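PDB 6SCE: uncharacterized protein from Thermus thermophilus HB8, which acts in type III CRISPR defence as a CARF-domain DNA nuclease activated by cyclic oligoadenylate. Local coordinates for residues A583-P597 against N602-V616. Sequence-based numbering, arbitrary orientation.
Sequences ARGLMVARRWRGAPP and NLVYMALEGGEGVGV
Strands 584-589 and 603-607 run parallel, their axes 4.6 Å apart and inclined by 23°. Six backbone hydrogen bonds, from Gly585 N to Asn602 O through Leu608 N to Ala589 O, join them in parallel register. Both segments turn a corner, at 590-591 and 608-609, and are tied again by Glu609 N to Arg590 O and Trp592 N to Glu609 O. Gly585 leaves room for CD2 of Leu603. On the face of Met587, the Tyr605 ring is sandwiched: Pro597 CB sits centrally over one side, 3.4 Å from the Tyr605 centroid, while selenomethionine Met587 lays CG over the opposite side, nearer the rim. With chi1 at -164°, CG of Trp592 lies opposite the backbone N, and the indole packs against Val616 and Gly611. Val616 CG2 lies 3.6 Å from the centroid of the five-membered ring of Trp592. Trp592 NE1 donates in the ring plane to Ala595 O at 3.0 Å. A leucine in place of Trp592 would probably leave Val616 CG2 without its aromatic face and Ala595 O without the indole N-H. On the opposite face, Leu586 CD1 packs on Met606 SE (3.6 Å). Helix 561-579 covers Tyr605, helix 499-513 Leu586 and Val588; adjacent parallel strands between helices are consistent with a restriction-endonuclease-like nuclease domain.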
loop_
_atom_site.group_PDB
_atom_site.type_symbol
_atom_site.label_atom_id
_atom_site.label_comp_id
_atom_site.label_asym_id
_atom_site.label_seq_id
_atom_site.Cartn_x
_atom_site.Cartn_y
_atom_site.Cartn_z
ATOM N N ALA A 583 5.472 4.134 -4.743
ATOM C CA ALA A 583 5.283 5.360 -5.505
ATOM C C ALA A 583 6.120 6.493 -4.901
ATOM O O ALA A 583 6.503 6.463 -3.723
ATOM C CB ALA A 583 3.806 5.741 -5.547
ATOM N N ARG A 584 6.394 7.508 -5.711
ATOM C CA ARG A 584 7.133 8.664 -5.225
ATOM C C ARG A 584 6.510 9.944 -5.749
ATOM O O ARG A 584 5.710 9.922 -6.678
ATOM C CB ARG A 584 8.596 8.612 -5.685
ATOM C CG ARG A 584 9.364 7.364 -5.280
ATOM C CD ARG A 584 9.630 7.295 -3.790
ATOM N NE ARG A 584 10.302 6.033 -3.464
ATOM C CZ ARG A 584 11.614 5.810 -3.574
ATOM N NH1 ARG A 584 12.454 6.775 -3.973
ATOM N NH2 ARG A 584 12.100 4.603 -3.275
ATOM N N GLY A 585 6.899 11.056 -5.141
ATOM C CA GLY A 585 6.432 12.362 -5.590
ATOM C C GLY A 585 7.656 13.168 -6.012
ATOM O O GLY A 585 8.634 13.222 -5.282
ATOM N N LEU A 586 7.601 13.753 -7.199
ATOM C CA LEU A 586 8.682 14.612 -7.672
ATOM C C LEU A 586 8.254 16.058 -7.428
ATOM O O LEU A 586 7.230 16.496 -7.932
ATOM C CB LEU A 586 8.950 14.363 -9.142
ATOM C CG LEU A 586 10.145 15.131 -9.723
ATOM C CD1 LEU A 586 11.435 14.654 -9.091
ATOM C CD2 LEU A 586 10.163 14.964 -11.238
HETATM N N MSE A 587 9.038 16.772 -6.633
HETATM C CA MSE A 587 8.695 18.128 -6.221
HETATM C C MSE A 587 9.692 19.027 -6.903
HETATM O O MSE A 587 10.886 18.943 -6.619
HETATM C CB MSE A 587 8.804 18.249 -4.700
HETATM C CG MSE A 587 8.204 17.067 -3.945
HETATM SE SE MSE A 587 6.247 17.211 -4.029
HETATM C CE MSE A 587 5.985 18.608 -2.678
ATOM N N VAL A 588 9.223 19.860 -7.831
ATOM C CA VAL A 588 10.118 20.710 -8.645
ATOM C C VAL A 588 9.793 22.189 -8.454
ATOM O O VAL A 588 8.643 22.631 -8.672
ATOM C CB VAL A 588 10.013 20.413 -10.163
ATOM C CG1 VAL A 588 11.048 21.235 -10.958
ATOM C CG2 VAL A 588 10.203 18.930 -10.438
ATOM N N ALA A 589 10.808 22.950 -8.059
ATOM C CA ALA A 589 10.694 24.404 -7.925
ATOM C C ALA A 589 11.465 25.111 -9.037
ATOM O O ALA A 589 12.552 24.687 -9.415
ATOM C CB ALA A 589 11.222 24.855 -6.573
ATOM N N ARG A 590 10.900 26.191 -9.563
ATOM C CA ARG A 590 11.656 27.080 -10.450
ATOM C C ARG A 590 12.903 27.572 -9.719
ATOM O O ARG A 590 14.021 27.439 -10.227
ATOM C CB ARG A 590 10.796 28.268 -10.882
ATOM C CG ARG A 590 11.417 29.097 -11.990
ATOM C CD ARG A 590 10.779 30.474 -12.092
ATOM N NE ARG A 590 11.729 31.433 -12.649
ATOM C CZ ARG A 590 12.601 32.156 -11.945
ATOM N NH1 ARG A 590 13.412 32.992 -12.584
ATOM N NH2 ARG A 590 12.670 32.063 -10.620
ATOM N N ARG A 591 12.692 28.095 -8.508
ATOM C CA ARG A 591 13.777 28.616 -7.670
ATOM C C ARG A 591 13.727 28.068 -6.237
ATOM O O ARG A 591 12.761 28.295 -5.507
ATOM C CB ARG A 591 13.705 30.152 -7.631
ATOM C CG ARG A 591 14.967 30.854 -7.119
ATOM C CD ARG A 591 16.178 30.740 -8.046
ATOM N NE ARG A 591 15.882 31.077 -9.446
ATOM C CZ ARG A 591 16.750 31.600 -10.319
ATOM N NH1 ARG A 591 18.011 31.873 -9.977
ATOM N NH2 ARG A 591 16.346 31.849 -11.562
ATOM N N TRP A 592 14.779 27.365 -5.830
ATOM C CA TRP A 592 14.929 26.965 -4.435
ATOM C C TRP A 592 15.739 28.015 -3.676
ATOM O O TRP A 592 16.794 28.436 -4.142
ATOM C CB TRP A 592 15.620 25.601 -4.305
ATOM C CG TRP A 592 15.420 25.025 -2.927
ATOM C CD1 TRP A 592 16.144 25.308 -1.800
ATOM C CD2 TRP A 592 14.398 24.106 -2.524
ATOM N NE1 TRP A 592 15.644 24.613 -0.726
ATOM C CE2 TRP A 592 14.570 23.869 -1.141
ATOM C CE3 TRP A 592 13.358 23.460 -3.195
ATOM C CZ2 TRP A 592 13.736 23.011 -0.421
ATOM C CZ3 TRP A 592 12.536 22.607 -2.479
ATOM C CH2 TRP A 592 12.727 22.393 -1.107
ATOM N N ARG A 593 15.251 28.399 -2.496
ATOM C CA ARG A 593 15.924 29.382 -1.638
ATOM C C ARG A 593 16.311 28.834 -0.265
ATOM O O ARG A 593 17.497 28.654 0.014
ATOM C CB ARG A 593 15.045 30.619 -1.475
ATOM C CG ARG A 593 15.088 31.497 -2.705
ATOM C CD ARG A 593 13.856 32.363 -2.870
ATOM N NE ARG A 593 13.747 32.819 -4.254
ATOM C CZ ARG A 593 12.802 33.635 -4.712
ATOM N NH1 ARG A 593 11.861 34.112 -3.900
ATOM N NH2 ARG A 593 12.802 33.976 -5.995
ATOM N N GLY A 594 15.311 28.562 0.574
ATOM C CA GLY A 594 15.517 28.352 2.012
ATOM C C GLY A 594 16.328 27.138 2.444
ATOM O O GLY A 594 17.260 26.701 1.751
ATOM N N ALA A 595 15.971 26.595 3.607
ATOM C CA ALA A 595 16.663 25.432 4.167
ATOM C C ALA A 595 16.556 24.210 3.245
ATOM O O ALA A 595 15.795 24.226 2.272
ATOM C CB ALA A 595 16.095 25.104 5.540
ATOM N N PRO A 596 17.336 23.150 3.536
ATOM C CA PRO A 596 17.066 21.860 2.893
ATOM C C PRO A 596 15.589 21.460 3.013
ATOM O O PRO A 596 14.918 21.888 3.963
ATOM C CB PRO A 596 17.950 20.870 3.683
ATOM C CG PRO A 596 18.629 21.669 4.761
ATOM C CD PRO A 596 18.576 23.102 4.328
ATOM N N PRO A 597 15.083 20.645 2.063
ATOM C CA PRO A 597 13.687 20.185 2.133
ATOM C C PRO A 597 13.407 19.331 3.384
ATOM O O PRO A 597 14.325 18.714 3.928
ATOM C CB PRO A 597 13.512 19.353 0.857
ATOM C CG PRO A 597 14.883 19.002 0.399
ATOM C CD PRO A 597 15.841 19.998 0.974
ATOM N N ASN A 602 9.224 9.448 0.690
ATOM C CA ASN A 602 8.703 9.154 -0.654
ATOM C C ASN A 602 8.674 10.347 -1.601
ATOM O O ASN A 602 8.123 10.241 -2.685
ATOM C CB ASN A 602 7.332 8.453 -0.592
ATOM C CG ASN A 602 6.203 9.362 -0.162
ATOM O OD1 ASN A 602 6.420 10.481 0.278
ATOM N ND2 ASN A 602 4.962 8.855 -0.267
ATOM N N LEU A 603 9.272 11.465 -1.218
ATOM C CA LEU A 603 9.350 12.623 -2.133
ATOM C C LEU A 603 10.795 12.920 -2.521
ATOM O O LEU A 603 11.706 12.619 -1.757
ATOM C CB LEU A 603 8.718 13.850 -1.508
ATOM C CG LEU A 603 7.307 13.667 -0.949
ATOM C CD1 LEU A 603 6.834 14.950 -0.278
ATOM C CD2 LEU A 603 6.346 13.261 -2.056
ATOM N N VAL A 604 10.978 13.471 -3.719
ATOM C CA VAL A 604 12.287 13.866 -4.247
ATOM C C VAL A 604 12.157 15.349 -4.629
ATOM O O VAL A 604 11.175 15.749 -5.253
ATOM C CB VAL A 604 12.679 13.017 -5.482
ATOM C CG1 VAL A 604 13.968 13.516 -6.132
ATOM C CG2 VAL A 604 12.818 11.552 -5.103
ATOM N N TYR A 605 13.125 16.159 -4.209
ATOM C CA TYR A 605 13.070 17.606 -4.394
ATOM C C TYR A 605 14.093 18.049 -5.428
ATOM O O TYR A 605 15.277 17.711 -5.319
ATOM C CB TYR A 605 13.349 18.307 -3.076
ATOM C CG TYR A 605 12.219 18.155 -2.099
ATOM C CD1 TYR A 605 12.160 17.067 -1.233
ATOM C CD2 TYR A 605 11.201 19.083 -2.055
ATOM C CE1 TYR A 605 11.114 16.935 -0.335
ATOM C CE2 TYR A 605 10.158 18.959 -1.166
ATOM C CZ TYR A 605 10.115 17.882 -0.309
ATOM O OH TYR A 605 9.062 17.782 0.566
HETATM N N MSE A 606 13.632 18.797 -6.428
HETATM C CA MSE A 606 14.514 19.298 -7.486
HETATM C C MSE A 606 14.225 20.740 -7.789
HETATM O O MSE A 606 13.173 21.286 -7.411
HETATM C CB MSE A 606 14.322 18.491 -8.764
HETATM C CG MSE A 606 14.645 17.019 -8.549
HETATM SE SE MSE A 606 14.572 16.104 -10.263
HETATM C CE MSE A 606 16.422 16.426 -10.916
ATOM N N ALA A 607 15.159 21.383 -8.490
ATOM C CA ALA A 607 14.993 22.786 -8.841
ATOM C C ALA A 607 15.748 23.175 -10.113
ATOM O O ALA A 607 16.831 22.657 -10.397
ATOM C CB ALA A 607 15.413 23.669 -7.677
ATOM N N LEU A 608 15.143 24.080 -10.876
ATOM C CA LEU A 608 15.769 24.621 -12.079
ATOM C C LEU A 608 16.995 25.446 -11.677
ATOM O O LEU A 608 18.077 25.278 -12.252
ATOM C CB LEU A 608 14.774 25.441 -12.906
ATOM C CG LEU A 608 13.947 24.641 -13.916
ATOM C CD1 LEU A 608 13.160 23.528 -13.236
ATOM C CD2 LEU A 608 13.000 25.547 -14.690
ATOM N N GLU A 609 16.822 26.307 -10.674
ATOM C CA GLU A 609 17.945 27.015 -10.051
ATOM C C GLU A 609 17.865 26.948 -8.533
ATOM O O GLU A 609 16.775 26.885 -7.959
ATOM C CB GLU A 609 17.967 28.487 -10.479
ATOM C CG GLU A 609 18.166 28.734 -11.967
ATOM C CD GLU A 609 19.511 28.254 -12.493
ATOM O OE1 GLU A 609 20.445 28.016 -11.690
ATOM O OE2 GLU A 609 19.633 28.111 -13.729
ATOM N N GLY A 610 19.028 26.965 -7.888
ATOM C CA GLY A 610 19.104 27.076 -6.436
ATOM C C GLY A 610 19.192 25.738 -5.735
ATOM O O GLY A 610 19.112 24.676 -6.358
ATOM N N GLY A 611 19.388 25.798 -4.426
ATOM C CA GLY A 611 19.434 24.600 -3.605
ATOM C C GLY A 611 20.621 23.670 -3.811
ATOM O O GLY A 611 20.627 22.564 -3.267
ATOM N N GLU A 612 21.629 24.088 -4.581
ATOM C CA GLU A 612 22.884 23.339 -4.619
ATOM C C GLU A 612 23.373 23.301 -3.181
ATOM O O GLU A 612 23.285 24.302 -2.469
ATOM C CB GLU A 612 23.947 24.009 -5.505
ATOM C CG GLU A 612 23.686 23.965 -7.005
ATOM C CD GLU A 612 22.717 25.037 -7.491
ATOM O OE1 GLU A 612 22.562 26.080 -6.811
ATOM O OE2 GLU A 612 22.103 24.833 -8.562
ATOM N N GLY A 613 23.845 22.145 -2.737
ATOM C CA GLY A 613 24.393 22.018 -1.391
ATOM C C GLY A 613 23.396 22.124 -0.248
ATOM O O GLY A 613 23.787 22.429 0.881
ATOM N N VAL A 614 22.110 21.897 -0.526
ATOM C CA VAL A 614 21.131 21.649 0.537
ATOM C C VAL A 614 20.278 20.426 0.196
ATOM O O VAL A 614 19.121 20.343 0.593
ATOM C CB VAL A 614 20.243 22.885 0.847
ATOM C CG1 VAL A 614 21.085 24.011 1.424
ATOM C CG2 VAL A 614 19.492 23.364 -0.384
ATOM N N GLY A 615 20.863 19.477 -0.537
ATOM C CA GLY A 615 20.187 18.226 -0.884
ATOM C C GLY A 615 19.328 18.278 -2.140
ATOM O O GLY A 615 18.983 17.238 -2.696
ATOM N N VAL A 616 18.998 19.484 -2.598
ATOM C CA VAL A 616 18.064 19.666 -3.703
ATOM C C VAL A 616 18.807 19.413 -4.994
ATOM O O VAL A 616 19.885 19.966 -5.201
ATOM C CB VAL A 616 17.494 21.097 -3.736
ATOM C CG1 VAL A 616 16.562 21.284 -4.930
ATOM C CG2 VAL A 616 16.780 21.422 -2.430
HETATM O O HOH W 1 4.772 5.825 -1.587
#